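Local coordinates for sugar ABC transporter, periplasmic sugar-binding protein (Caulobacter crescentus, PDB 4IRX) that binds myo-inositol in the periplasm, serving as the solute-binding component of an ABC transporter for nutrient uptake in this bacterium, at residues 21-26 / 95-100; 109-114 / 252-257; 172-177 / 200-205; 228-233 / 288-293; 244-249 / 280-285. All coordinates share one frame; numbering follows the deposited sequence.

In the fold
Myo-inositol lies between two lobes, one built on the sheet containing strands 91-95 and 108-111, the other on the sheet containing strands 164-171 and 197-200. Contacts 1 and 3 present ligand-binding residues from opposite lobes, on the two sides of the cleft; their centres are about 14 Å apart. Contact 4 adds D229, and contact 5 delivers Q249 from the end of strand 246-248; these two have centres about 8 Å apart and are joined by S291 with E248. Contact 2 backs contact 1, centres again about 8 Å apart, with the Q254 side chain about 6 Å from the ligand. D203 of contact 3 links it to contact 4 through I231 N and to contact 5 through T246 OG1, by probable hydrogen bonds.

Contact 1 of 5, residues 21-26 / 95-100; sequences PFFVAM and VDRNIA. With INS (1,2,3,4,5,6-hexahydroxy-cyclohexane), chain C.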
# COMPACT_ATOMS: atom_id res chain seq x y z
N PRO A 21 -2.92 9.61 -0.36
CA PRO A 21 -3.31 9.86 1.04
C PRO A 21 -2.67 8.89 2.02
O PRO A 21 -2.31 9.32 3.11
CB PRO A 21 -4.82 9.64 1.04
CG PRO A 21 -5.25 9.71 -0.37
CD PRO A 21 -4.09 9.46 -1.26
N PHE A 22 -2.54 7.63 1.64
CA PHE A 22 -1.91 6.65 2.52
C PHE A 22 -0.51 7.09 2.88
O PHE A 22 -0.10 6.98 4.03
CB PHE A 22 -1.86 5.32 1.79
CG PHE A 22 -1.13 4.23 2.52
CD1 PHE A 22 -1.77 3.49 3.50
CD2 PHE A 22 0.17 3.89 2.16
CE1 PHE A 22 -1.10 2.46 4.16
CE2 PHE A 22 0.84 2.84 2.81
CZ PHE A 22 0.19 2.12 3.80
N PHE A 23 0.22 7.60 1.88
CA PHE A 23 1.62 7.97 2.11
C PHE A 23 1.80 9.33 2.78
O PHE A 23 2.76 9.53 3.52
CB PHE A 23 2.44 7.85 0.82
CG PHE A 23 2.67 6.43 0.41
CD1 PHE A 23 3.52 5.62 1.13
CD2 PHE A 23 1.98 5.86 -0.65
CE1 PHE A 23 3.71 4.30 0.76
CE2 PHE A 23 2.18 4.53 -1.02
CZ PHE A 23 3.04 3.75 -0.30
N VAL A 24 0.89 10.27 2.53
CA VAL A 24 0.86 11.51 3.30
C VAL A 24 0.75 11.16 4.78
O VAL A 24 1.49 11.70 5.62
CB VAL A 24 -0.32 12.41 2.85
CG1 VAL A 24 -0.44 13.61 3.76
CG2 VAL A 24 -0.12 12.87 1.40
N ALA A 25 -0.15 10.25 5.12
CA ALA A 25 -0.32 9.86 6.52
C ALA A 25 0.94 9.17 7.05
O ALA A 25 1.35 9.41 8.19
CB ALA A 25 -1.55 8.98 6.69
N MSE A 26 1.54 8.30 6.23
CA MSE A 26 2.77 7.62 6.63
C MSE A 26 3.88 8.62 6.92
O MSE A 26 4.60 8.49 7.90
CB MSE A 26 3.23 6.62 5.55
CG MSE A 26 4.50 5.81 5.94
SE MSE A 26 5.10 4.46 4.69
CE MSE A 26 3.85 3.04 5.07
N VAL A 95 10.26 -0.02 2.28
CA VAL A 95 9.07 0.09 3.12
C VAL A 95 7.83 0.04 2.23
O VAL A 95 7.82 0.57 1.12
CB VAL A 95 9.09 1.35 4.02
CG1 VAL A 95 8.90 2.62 3.20
CG2 VAL A 95 7.98 1.26 5.11
N ASP A 96 6.80 -0.64 2.74
CA ASP A 96 5.48 -0.80 2.12
C ASP A 96 5.45 -1.77 0.95
O ASP A 96 4.59 -2.67 0.90
CB ASP A 96 4.85 0.52 1.70
CG ASP A 96 3.49 0.31 1.08
OD1 ASP A 96 2.55 -0.01 1.84
OD2 ASP A 96 3.38 0.41 -0.15
N ARG A 97 6.35 -1.57 0.00
CA ARG A 97 6.55 -2.53 -1.10
C ARG A 97 8.04 -2.80 -1.24
O ARG A 97 8.89 -1.98 -0.84
CB ARG A 97 5.92 -2.07 -2.43
CG ARG A 97 6.62 -0.90 -3.14
CD ARG A 97 6.36 0.43 -2.47
NE ARG A 97 4.95 0.79 -2.56
CZ ARG A 97 4.34 1.30 -3.64
NH1 ARG A 97 5.01 1.58 -4.75
NH2 ARG A 97 3.03 1.53 -3.61
N ASN A 98 8.36 -3.97 -1.78
CA ASN A 98 9.75 -4.42 -1.77
C ASN A 98 10.54 -4.03 -3.02
O ASN A 98 10.02 -3.42 -3.94
CB ASN A 98 9.84 -5.92 -1.46
CG ASN A 98 9.27 -6.80 -2.56
OD1 ASN A 98 9.43 -6.52 -3.75
ND2 ASN A 98 8.62 -7.90 -2.16
N ILE A 99 11.83 -4.31 -2.98
CA ILE A 99 12.67 -4.23 -4.17
C ILE A 99 13.13 -5.65 -4.44
O ILE A 99 13.59 -6.34 -3.52
CB ILE A 99 13.88 -3.33 -3.93
CG1 ILE A 99 13.42 -1.87 -3.83
CG2 ILE A 99 14.91 -3.51 -5.05
CD1 ILE A 99 14.51 -0.90 -3.48
N ALA A 100 13.01 -6.10 -5.69
CA ALA A 100 13.25 -7.50 -6.00
C ALA A 100 13.93 -7.70 -7.35
O ALA A 100 13.82 -6.86 -8.25
CB ALA A 100 11.94 -8.30 -5.94
C1 INS C . -0.02 0.88 -0.07
C2 INS C . -1.38 1.46 0.14
C3 INS C . -1.58 2.59 -0.85
C4 INS C . -1.48 2.07 -2.25
C5 INS C . -0.13 1.53 -2.50
C6 INS C . 0.21 0.44 -1.50
O1 INS C . 0.18 -0.20 0.81
O2 INS C . -2.35 0.47 -0.02
O3 INS C . -2.81 3.23 -0.63
O4 INS C . -1.79 3.07 -3.16
O5 INS C . -0.06 1.06 -3.81
O6 INS C . 1.48 -0.11 -1.74
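F23 turns the rim of its ring onto the carboxylate of D96, CZ lying 3.4 Å from OD2, near the ring plane, with the two flat groups 88° apart. F22, its CG anti to the backbone N (chi1 175°), reaches the other oxygen, CE2 to OD1 3.5 Å, while one face of its ring covers myo-inositol, with ligand C2 over its centre. F22 CD2 sits over the middle of the F23 ring; aromatics suit a place where the C-H side of a polyol is covered. D96 accepts from ligand O1 at OD1 (2.6 Å) and from O6 at OD2. An almost straight hydrogen bond (177°), part of a salt bridge, runs 2.9 Å from R97 NE to the anti lone pair of D96 OD2 and orients the acid; R97 NH2 donates to O6, and D140 and P72 O also hold R97. Helix 21-37 covers the end of strand 91-95, selenomethionine M26 touching V95, while strand 108-111 bonds to the D96 backbone and helix 251-268 packs against M26 and D96.

Contact 2 of 5, residues 109-114 / 252-257; sequences VGADNV and GLQIRT
V109 presses its CG1 methyl against the backbone of Q254, 3.4 Å from the carbonyl O, and the same methyl meets T257 CB at 4.1 Å. Q254 itself reaches along the strand to G110 and A111. The G110 backbone faces the carboxamide directly, its CA 3.3 Å from OE1, and the small A111 methyl, CB, lies 4.1 Å from Q254 NE2. The extended glutamine chain (CD anti to CA, chi2 -178°) carries the carboxamide that far. This is helix-on-sheet packing in an alpha/beta lobe of a periplasmic binding protein: residues 252-257 of helix 251-268 run nearly antiparallel (169°) to 109-111 of strand 108-111, the axes of these segments 7.6 Å apart at closest. Second-shell bonds fix the partners. Q254 NE2 donates to the backbone O of Q249, whose own side chain binds the ligand, and Q254 also touches D96. T257 OG1 donates to L253 O at 2.7 Å, on the opposite face of that carbonyl from T257 N. Further out, R256 forms salt bridges with E29, D32 and E33 of helix 21-37.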
# COMPACT_ATOMS: atom_id res chain seq x y z
N VAL A 109 10.46 -3.90 5.08
CA VAL A 109 9.45 -3.75 6.14
C VAL A 109 8.13 -3.42 5.47
O VAL A 109 7.99 -2.39 4.81
CB VAL A 109 9.80 -2.61 7.13
CG1 VAL A 109 8.75 -2.54 8.23
CG2 VAL A 109 11.19 -2.84 7.72
N GLY A 110 7.14 -4.29 5.63
CA GLY A 110 5.85 -4.03 5.01
C GLY A 110 4.79 -4.94 5.57
O GLY A 110 5.05 -5.75 6.43
N ALA A 111 3.57 -4.80 5.07
CA ALA A 111 2.53 -5.74 5.39
C ALA A 111 2.71 -7.02 4.60
O ALA A 111 3.29 -7.02 3.50
CB ALA A 111 1.17 -5.14 5.06
N ASP A 112 2.17 -8.10 5.15
CA ASP A 112 2.01 -9.37 4.44
C ASP A 112 0.84 -9.19 3.51
O ASP A 112 -0.31 -9.40 3.89
CB ASP A 112 1.73 -10.51 5.42
CG ASP A 112 1.65 -11.86 4.73
OD1 ASP A 112 1.55 -11.92 3.48
OD2 ASP A 112 1.65 -12.88 5.46
N ASN A 113 1.16 -8.81 2.28
CA ASN A 113 0.11 -8.42 1.35
C ASN A 113 -0.63 -9.58 0.72
O ASN A 113 -1.81 -9.45 0.37
CB ASN A 113 0.67 -7.45 0.31
CG ASN A 113 0.76 -6.02 0.85
OD1 ASN A 113 -0.22 -5.48 1.34
ND2 ASN A 113 1.96 -5.44 0.80
N VAL A 114 0.06 -10.72 0.60
CA VAL A 114 -0.64 -11.95 0.21
C VAL A 114 -1.71 -12.30 1.25
O VAL A 114 -2.86 -12.58 0.90
CB VAL A 114 0.32 -13.15 0.03
CG1 VAL A 114 -0.50 -14.40 -0.30
CG2 VAL A 114 1.37 -12.86 -1.07
N GLY A 252 1.96 3.19 10.20
CA GLY A 252 2.78 3.90 11.17
C GLY A 252 3.87 2.98 11.68
O GLY A 252 5.04 3.33 11.72
N LEU A 253 3.48 1.78 12.07
CA LEU A 253 4.46 0.81 12.56
C LEU A 253 5.49 0.42 11.48
O LEU A 253 6.67 0.25 11.78
CB LEU A 253 3.74 -0.41 13.12
CG LEU A 253 4.64 -1.40 13.85
CD1 LEU A 253 5.43 -0.66 14.90
CD2 LEU A 253 3.79 -2.52 14.47
N GLN A 254 5.05 0.28 10.23
CA GLN A 254 6.01 -0.01 9.15
C GLN A 254 7.11 1.03 9.08
O GLN A 254 8.29 0.70 9.10
CB GLN A 254 5.31 -0.06 7.79
CG GLN A 254 4.33 -1.22 7.62
CD GLN A 254 3.70 -1.24 6.23
OE1 GLN A 254 4.39 -1.06 5.21
NE2 GLN A 254 2.37 -1.41 6.19
N ILE A 255 6.71 2.30 9.00
CA ILE A 255 7.69 3.35 8.78
C ILE A 255 8.53 3.58 10.01
O ILE A 255 9.73 3.78 9.89
CB ILE A 255 7.05 4.64 8.20
CG1 ILE A 255 8.11 5.61 7.68
CG2 ILE A 255 6.22 5.34 9.23
CD1 ILE A 255 9.00 5.06 6.58
N ARG A 256 7.93 3.47 11.19
CA ARG A 256 8.68 3.62 12.43
C ARG A 256 9.71 2.52 12.58
O ARG A 256 10.83 2.78 12.99
CB ARG A 256 7.74 3.68 13.63
CG ARG A 256 6.79 4.89 13.63
CD ARG A 256 5.85 4.80 14.78
NE ARG A 256 4.83 5.86 14.77
CZ ARG A 256 4.99 7.03 15.36
NH1 ARG A 256 6.13 7.32 16.00
NH2 ARG A 256 4.02 7.93 15.31
N THR A 257 9.34 1.30 12.18
CA THR A 257 10.26 0.17 12.28
C THR A 257 11.43 0.34 11.32
O THR A 257 12.58 0.09 11.70
CB THR A 257 9.53 -1.15 12.03
OG1 THR A 257 8.50 -1.32 13.02
CG2 THR A 257 10.48 -2.32 12.05

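Contact 3 of 5, residues 172-177 / 200-205; sequences ANSKRD and CLNDDM. With INS (1,2,3,4,5,6-hexahydroxy-cyclohexane), chain C.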
# COMPACT_ATOMS: atom_id res chain seq x y z
N ALA A 172 -6.73 0.85 -11.26
CA ALA A 172 -6.98 2.27 -11.26
C ALA A 172 -5.79 3.06 -10.74
O ALA A 172 -5.93 4.22 -10.34
CB ALA A 172 -8.27 2.60 -10.53
N ASN A 173 -4.61 2.42 -10.71
CA ASN A 173 -3.33 3.11 -10.50
C ASN A 173 -3.27 3.91 -9.19
O ASN A 173 -2.59 4.93 -9.09
CB ASN A 173 -3.02 4.00 -11.73
CG ASN A 173 -2.82 3.17 -12.98
OD1 ASN A 173 -1.92 2.35 -13.04
ND2 ASN A 173 -3.69 3.36 -13.97
N SER A 174 -4.01 3.43 -8.19
CA SER A 174 -4.06 4.09 -6.88
C SER A 174 -4.54 5.55 -6.98
O SER A 174 -4.01 6.46 -6.31
CB SER A 174 -2.68 4.02 -6.18
OG SER A 174 -2.35 2.67 -5.85
N LYS A 175 -5.50 5.78 -7.85
CA LYS A 175 -6.07 7.11 -8.00
C LYS A 175 -7.59 7.07 -7.89
O LYS A 175 -8.25 6.28 -8.57
CB LYS A 175 -5.65 7.73 -9.33
CG LYS A 175 -4.14 7.92 -9.49
CD LYS A 175 -3.63 9.08 -8.64
CE LYS A 175 -2.19 8.86 -8.18
NZ LYS A 175 -1.72 9.99 -7.32
N ARG A 176 -8.14 7.92 -7.04
CA ARG A 176 -9.57 7.95 -6.82
C ARG A 176 -10.34 8.34 -8.09
O ARG A 176 -11.41 7.76 -8.37
CB ARG A 176 -9.93 8.89 -5.67
CG ARG A 176 -11.40 8.80 -5.30
CD ARG A 176 -11.75 9.64 -4.10
NE ARG A 176 -10.96 9.25 -2.94
CZ ARG A 176 -11.24 9.63 -1.69
NH1 ARG A 176 -12.31 10.40 -1.46
NH2 ARG A 176 -10.46 9.23 -0.69
N ASP A 177 -9.78 9.28 -8.86
CA ASP A 177 -10.45 9.74 -10.09
C ASP A 177 -10.53 8.63 -11.14
O ASP A 177 -11.57 8.46 -11.80
CB ASP A 177 -9.80 11.03 -10.66
CG ASP A 177 -8.35 10.85 -11.05
OD1 ASP A 177 -7.58 10.30 -10.25
OD2 ASP A 177 -7.96 11.26 -12.18
N CYS A 200 -11.40 -3.48 -3.81
CA CYS A 200 -10.51 -2.40 -4.20
C CYS A 200 -9.27 -2.47 -3.35
O CYS A 200 -9.35 -2.55 -2.12
CB CYS A 200 -11.19 -1.06 -3.97
SG CYS A 200 -12.66 -0.84 -4.97
N LEU A 201 -8.11 -2.43 -4.00
CA LEU A 201 -6.86 -2.70 -3.30
C LEU A 201 -6.25 -1.46 -2.62
O LEU A 201 -5.12 -1.51 -2.12
CB LEU A 201 -5.88 -3.44 -4.21
CG LEU A 201 -6.09 -4.97 -4.27
CD1 LEU A 201 -7.51 -5.43 -4.54
CD2 LEU A 201 -5.16 -5.54 -5.31
N ASN A 202 -6.99 -0.36 -2.58
CA ASN A 202 -6.77 0.66 -1.55
C ASN A 202 -8.05 1.43 -1.28
O ASN A 202 -9.01 1.34 -2.04
CB ASN A 202 -5.53 1.57 -1.81
CG ASN A 202 -5.79 2.71 -2.78
OD1 ASN A 202 -6.89 2.86 -3.32
ND2 ASN A 202 -4.78 3.52 -3.02
N ASP A 203 -8.06 2.15 -0.17
CA ASP A 203 -9.28 2.84 0.27
C ASP A 203 -9.59 4.07 -0.57
O ASP A 203 -10.74 4.39 -0.78
CB ASP A 203 -9.17 3.29 1.73
CG ASP A 203 -9.38 2.15 2.72
OD1 ASP A 203 -10.00 1.11 2.36
OD2 ASP A 203 -8.92 2.34 3.87
N ASP A 204 -8.55 4.74 -1.06
CA ASP A 204 -8.73 5.91 -1.94
C ASP A 204 -9.53 5.51 -3.18
O ASP A 204 -10.50 6.19 -3.56
CB ASP A 204 -7.33 6.46 -2.31
CG ASP A 204 -7.34 7.92 -2.78
OD1 ASP A 204 -8.27 8.70 -2.43
OD2 ASP A 204 -6.39 8.31 -3.50
N MSE A 205 -9.15 4.40 -3.80
CA MSE A 205 -9.90 3.87 -4.94
C MSE A 205 -11.26 3.37 -4.52
O MSE A 205 -12.22 3.52 -5.27
CB MSE A 205 -9.12 2.74 -5.62
CG MSE A 205 -7.82 3.19 -6.31
SE MSE A 205 -6.96 1.76 -7.27
CE MSE A 205 -6.70 0.51 -5.80
C1 INS C . -0.02 0.88 -0.07
C2 INS C . -1.38 1.46 0.14
C3 INS C . -1.58 2.59 -0.85
C4 INS C . -1.48 2.07 -2.25
C5 INS C . -0.13 1.53 -2.50
C6 INS C . 0.21 0.44 -1.50
O1 INS C . 0.18 -0.20 0.81
O2 INS C . -2.35 0.47 -0.02
O3 INS C . -2.81 3.23 -0.63
O4 INS C . -1.79 3.07 -3.16
O5 INS C . -0.06 1.06 -3.81
O6 INS C . 1.48 -0.11 -1.74
O HOH W 1 -4.30 6.55 -3.56
O HOH W 2 -6.25 9.77 -5.49
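R176 and D204 carry the ionic part of the contact. R176 CG stands anti to the backbone N (chi1 -172°), and NE and NH2 of the guanidinium both grip one oxygen, D204 OD1, each at 2.8 Å; NH2 meets its anti lone pair, whereas NE comes from above the carboxylate plane, and the bent bonds (134° and 131°) reflect two donors sharing one acceptor. R176 NH2 has E233 as a second acid. Water extends the network from D204 OD2: one molecule donates to OD2 and to S174 O, accepting a weak bond from N202 ND2, and another joins OD2 to R176 N at the start of helix 176-189. Apolar packing comes from selenomethionine M205, whose SE lies 3.6 Å from A172 CB, with S174 N a further neighbour of SE. Among the hydrogen bonds, N202 OD1 caps helix 203-215 by accepting from M205 N (2.8 Å), and N202 ND2 donates to ligand O3 and O4, at 3.1 Å and 3.0 Å. S174 OG lies 2.8 Å from ligand O4 and accepts from D140 N. Asparagine suits this place because the cap settles which end of its amide is the oxygen, turning the NH2 group to the ligand, and the nearby arginine would tend to keep D204 ionised.

Contact 4 of 5, residues 228-233 / 288-293; sequences FDAIPE and TEASRI. With INS (1,2,3,4,5,6-hexahydroxy-cyclohexane), chain C.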
# COMPACT_ATOMS: atom_id res chain seq x y z
N PHE A 228 -8.78 -1.37 1.33
CA PHE A 228 -7.52 -1.75 1.95
C PHE A 228 -6.88 -0.45 2.39
O PHE A 228 -6.77 0.48 1.59
CB PHE A 228 -6.64 -2.48 0.92
CG PHE A 228 -5.58 -3.39 1.52
CD1 PHE A 228 -4.46 -2.86 2.16
CD2 PHE A 228 -5.71 -4.78 1.44
CE1 PHE A 228 -3.46 -3.71 2.72
CE2 PHE A 228 -4.73 -5.64 1.98
CZ PHE A 228 -3.60 -5.10 2.63
N ASP A 229 -6.45 -0.38 3.65
CA ASP A 229 -5.63 0.71 4.27
C ASP A 229 -6.21 1.20 5.59
O ASP A 229 -5.48 1.73 6.41
CB ASP A 229 -5.37 1.98 3.41
CG ASP A 229 -4.46 1.73 2.24
OD1 ASP A 229 -3.78 0.69 2.23
OD2 ASP A 229 -4.44 2.57 1.32
N ALA A 230 -7.51 1.06 5.78
CA ALA A 230 -8.19 1.58 6.97
C ALA A 230 -7.95 3.08 7.18
O ALA A 230 -7.69 3.52 8.30
CB ALA A 230 -7.82 0.76 8.22
N ILE A 231 -8.03 3.86 6.12
CA ILE A 231 -7.92 5.30 6.29
C ILE A 231 -9.22 5.80 6.94
O ILE A 231 -10.26 5.16 6.82
CB ILE A 231 -7.63 6.06 4.96
CG1 ILE A 231 -8.83 6.03 4.03
CG2 ILE A 231 -6.38 5.47 4.26
CD1 ILE A 231 -8.59 6.78 2.67
N PRO A 232 -9.14 6.92 7.67
CA PRO A 232 -10.33 7.37 8.42
C PRO A 232 -11.58 7.58 7.58
O PRO A 232 -12.68 7.32 8.06
CB PRO A 232 -9.86 8.69 9.04
CG PRO A 232 -8.37 8.54 9.13
CD PRO A 232 -7.95 7.73 7.97
N GLU A 233 -11.43 8.03 6.34
CA GLU A 233 -12.56 8.25 5.46
C GLU A 233 -13.29 6.93 5.20
O GLU A 233 -14.53 6.88 5.18
CB GLU A 233 -12.08 8.88 4.14
CG GLU A 233 -13.14 9.48 3.24
CD GLU A 233 -12.51 10.16 2.02
OE1 GLU A 233 -11.27 10.11 1.88
OE2 GLU A 233 -13.27 10.72 1.21
N THR A 288 -12.52 -0.25 16.05
CA THR A 288 -11.50 0.29 16.95
C THR A 288 -10.17 -0.46 16.90
O THR A 288 -9.21 -0.02 17.54
CB THR A 288 -12.00 0.41 18.41
OG1 THR A 288 -12.39 -0.90 18.85
CG2 THR A 288 -13.22 1.32 18.46
N GLU A 289 -10.11 -1.54 16.13
CA GLU A 289 -8.84 -2.22 15.86
C GLU A 289 -8.05 -1.51 14.76
O GLU A 289 -6.87 -1.85 14.52
CB GLU A 289 -9.06 -3.70 15.52
CG GLU A 289 -9.55 -4.49 16.74
CD GLU A 289 -9.72 -5.98 16.54
OE1 GLU A 289 -9.54 -6.48 15.41
OE2 GLU A 289 -10.07 -6.65 17.54
N ALA A 290 -8.65 -0.52 14.12
CA ALA A 290 -7.92 0.26 13.13
C ALA A 290 -7.02 1.23 13.84
O ALA A 290 -7.44 1.88 14.79
CB ALA A 290 -8.88 0.99 12.19
N SER A 291 -5.77 1.32 13.40
CA SER A 291 -4.78 2.16 14.05
C SER A 291 -5.14 3.64 14.02
O SER A 291 -4.75 4.39 14.91
CB SER A 291 -3.37 1.93 13.47
OG SER A 291 -3.31 2.25 12.09
N ARG A 292 -5.88 4.06 13.00
CA ARG A 292 -6.23 5.47 12.81
C ARG A 292 -7.68 5.79 13.21
O ARG A 292 -8.23 6.82 12.80
CB ARG A 292 -5.94 5.93 11.38
CG ARG A 292 -4.46 5.81 10.97
CD ARG A 292 -4.21 6.20 9.53
NE ARG A 292 -4.52 7.60 9.25
CZ ARG A 292 -4.68 8.10 8.02
NH1 ARG A 292 -4.57 7.31 6.95
NH2 ARG A 292 -4.99 9.37 7.86
N ILE A 293 -8.29 4.93 14.02
CA ILE A 293 -9.69 5.13 14.42
C ILE A 293 -9.90 6.49 15.11
O ILE A 293 -10.94 7.15 14.94
CB ILE A 293 -10.22 3.94 15.28
CG1 ILE A 293 -11.75 4.02 15.44
CG2 ILE A 293 -9.49 3.84 16.62
CD1 ILE A 293 -12.50 3.89 14.12
C1 INS C . -0.02 0.88 -0.07
C2 INS C . -1.38 1.46 0.14
C3 INS C . -1.58 2.59 -0.85
C4 INS C . -1.48 2.07 -2.25
C5 INS C . -0.13 1.53 -2.50
C6 INS C . 0.21 0.44 -1.50
O1 INS C . 0.18 -0.20 0.81
O2 INS C . -2.35 0.47 -0.02
O3 INS C . -2.81 3.23 -0.63
O4 INS C . -1.79 3.07 -3.16
O5 INS C . -0.06 1.06 -3.81
O6 INS C . 1.48 -0.11 -1.74
O HOH W 3 -3.85 4.31 6.90
O HOH W 4 -6.07 2.75 10.37
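P232 lays its CD atom over one face of the R292 guanidinium, 3.3 Å above the plane and over its centre, with CG nearest to NH2. I231 runs beside R292, pointing the same way, and brings CG2 to 3.7 Å from NH1. A bend at chi3 (63°) swings NE of R292 round from an otherwise extended chain; NE then forms a salt bridge to E295. The charged plane suits this seat: its faces can rest on a ring while the rim stays available to polar partners. At that rim, in plane, a water accepts from NH1 and donates to D229 O, 3.1 Å each way, and a second water links R292 N with A230 O. A type I beta turn from A290 to I293, with I293 N bonded to A290 O, presents R292. A230 and A290 pack CB to CB at 4.1 Å. D229, which precedes A230 in the chain, accepts from ligand O2 at OD1 (2.7 Å) and from O3 at OD2 (2.6 Å). The C-terminal loop after strand 275-282 thus lies against the start of helix 232-239, beside strand 246-248 and helix 21-37.

Contact 5 of 5, residues 244-249 / 280-285; sequences VATVEQ and VLITSG. With INS (1,2,3,4,5,6-hexahydroxy-cyclohexane), chain C.
T246 and I282 form the tight part of the contact, with backbone bonds in both directions: T246 N to I282 O, 2.9 Å, and I282 N to T246 O, 2.8 Å. Their side chains lie side by side, T246 CG2 3.9 Å from I282 CB. E248 and V280 form the next hydrogen-bonded pair, again with two backbone bonds. On the other face V247 crosses L281 at about a right angle; the leucine, CG anti to the backbone N (chi1 -170°), brings CD1 within 3.4 Å of T246 O. Beta-branched residues and leucine suit strands whose two faces both meet helices. The pair is antiparallel, at the edge of the seven-strand sheet; since V244 and A245 bond to V225 and G227 of the other lobe, the segment probably forms one of the inter-lobe crossings of type I periplasmic binding proteins. Beyond A245, whose CA meets I282 O at 3.1 Å, the strands part, and a water bridges V244 O to S284 N (2.6 Å and 3.0 Å) near the exposed residues S284 and G285. At the other end Q249 NE2 donates to ligand O1 at 2.9 Å.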
# COMPACT_ATOMS: atom_id res chain seq x y z
N VAL A 244 -18.35 -2.16 3.42
CA VAL A 244 -18.45 -3.30 4.33
C VAL A 244 -17.17 -3.57 5.14
O VAL A 244 -17.23 -3.94 6.30
CB VAL A 244 -18.89 -4.61 3.59
CG1 VAL A 244 -20.33 -4.50 3.13
CG2 VAL A 244 -17.97 -4.91 2.40
N ALA A 245 -16.02 -3.34 4.52
CA ALA A 245 -14.78 -3.72 5.17
C ALA A 245 -13.60 -3.03 4.55
O ALA A 245 -13.67 -2.51 3.43
CB ALA A 245 -14.58 -5.26 5.11
N THR A 246 -12.51 -3.01 5.31
CA THR A 246 -11.22 -2.57 4.79
C THR A 246 -10.17 -3.43 5.49
O THR A 246 -10.51 -4.41 6.16
CB THR A 246 -10.99 -1.02 4.97
OG1 THR A 246 -9.72 -0.65 4.41
CG2 THR A 246 -11.04 -0.63 6.46
N VAL A 247 -8.90 -3.12 5.27
CA VAL A 247 -7.84 -3.93 5.85
C VAL A 247 -6.84 -3.02 6.53
O VAL A 247 -6.33 -2.09 5.91
CB VAL A 247 -7.11 -4.80 4.78
CG1 VAL A 247 -6.03 -5.65 5.44
CG2 VAL A 247 -8.09 -5.70 4.04
N GLU A 248 -6.55 -3.30 7.80
CA GLU A 248 -5.52 -2.60 8.55
C GLU A 248 -4.16 -3.20 8.29
O GLU A 248 -3.98 -4.43 8.41
CB GLU A 248 -5.83 -2.69 10.05
CG GLU A 248 -4.70 -2.14 10.93
CD GLU A 248 -4.51 -0.65 10.82
OE1 GLU A 248 -5.53 0.07 10.78
OE2 GLU A 248 -3.35 -0.19 10.75
N GLN A 249 -3.20 -2.36 7.91
CA GLN A 249 -1.84 -2.82 7.65
C GLN A 249 -0.77 -2.06 8.44
O GLN A 249 0.45 -2.24 8.20
CB GLN A 249 -1.51 -2.77 6.16
CG GLN A 249 -1.60 -1.40 5.50
CD GLN A 249 -0.82 -1.36 4.21
OE1 GLN A 249 0.28 -1.92 4.10
NE2 GLN A 249 -1.43 -0.75 3.17
N VAL A 280 -5.11 -7.10 9.27
CA VAL A 280 -6.34 -7.49 9.93
C VAL A 280 -7.52 -6.90 9.17
O VAL A 280 -7.54 -5.69 8.88
CB VAL A 280 -6.39 -6.94 11.36
CG1 VAL A 280 -7.65 -7.42 12.07
CG2 VAL A 280 -5.15 -7.32 12.14
N LEU A 281 -8.51 -7.73 8.85
CA LEU A 281 -9.75 -7.23 8.24
C LEU A 281 -10.55 -6.41 9.24
O LEU A 281 -10.77 -6.83 10.38
CB LEU A 281 -10.60 -8.39 7.73
CG LEU A 281 -11.80 -8.01 6.86
CD1 LEU A 281 -11.32 -7.69 5.49
CD2 LEU A 281 -12.79 -9.17 6.81
N ILE A 282 -11.01 -5.23 8.81
CA ILE A 282 -11.77 -4.30 9.64
C ILE A 282 -13.19 -4.20 9.11
O ILE A 282 -13.40 -3.82 7.96
CB ILE A 282 -11.13 -2.89 9.64
CG1 ILE A 282 -9.69 -2.92 10.17
CG2 ILE A 282 -11.97 -1.92 10.47
CD1 ILE A 282 -9.56 -3.22 11.67
N THR A 283 -14.15 -4.53 9.98
CA THR A 283 -15.58 -4.39 9.68
C THR A 283 -16.23 -3.53 10.75
O THR A 283 -15.54 -3.02 11.64
CB THR A 283 -16.26 -5.76 9.62
OG1 THR A 283 -16.19 -6.37 10.91
CG2 THR A 283 -15.58 -6.65 8.62
N SER A 284 -17.55 -3.37 10.70
CA SER A 284 -18.19 -2.51 11.69
C SER A 284 -18.06 -3.00 13.13
O SER A 284 -18.02 -2.17 14.05
CB SER A 284 -19.66 -2.27 11.32
OG SER A 284 -20.35 -3.50 11.26
N GLY A 285 -17.86 -4.30 13.33
CA GLY A 285 -17.68 -4.86 14.66
C GLY A 285 -16.31 -4.65 15.29
O GLY A 285 -16.19 -4.76 16.52
C1 INS C . -0.02 0.88 -0.07
C2 INS C . -1.38 1.46 0.14
C3 INS C . -1.58 2.59 -0.85
C4 INS C . -1.48 2.07 -2.25
C5 INS C . -0.13 1.53 -2.50
C6 INS C . 0.21 0.44 -1.50
O1 INS C . 0.18 -0.20 0.81
O2 INS C . -2.35 0.47 -0.02
O3 INS C . -2.81 3.23 -0.63
O4 INS C . -1.79 3.07 -3.16
O5 INS C . -0.06 1.06 -3.81
O6 INS C . 1.48 -0.11 -1.74
O HOH W 5 -19.05 -3.95 8.17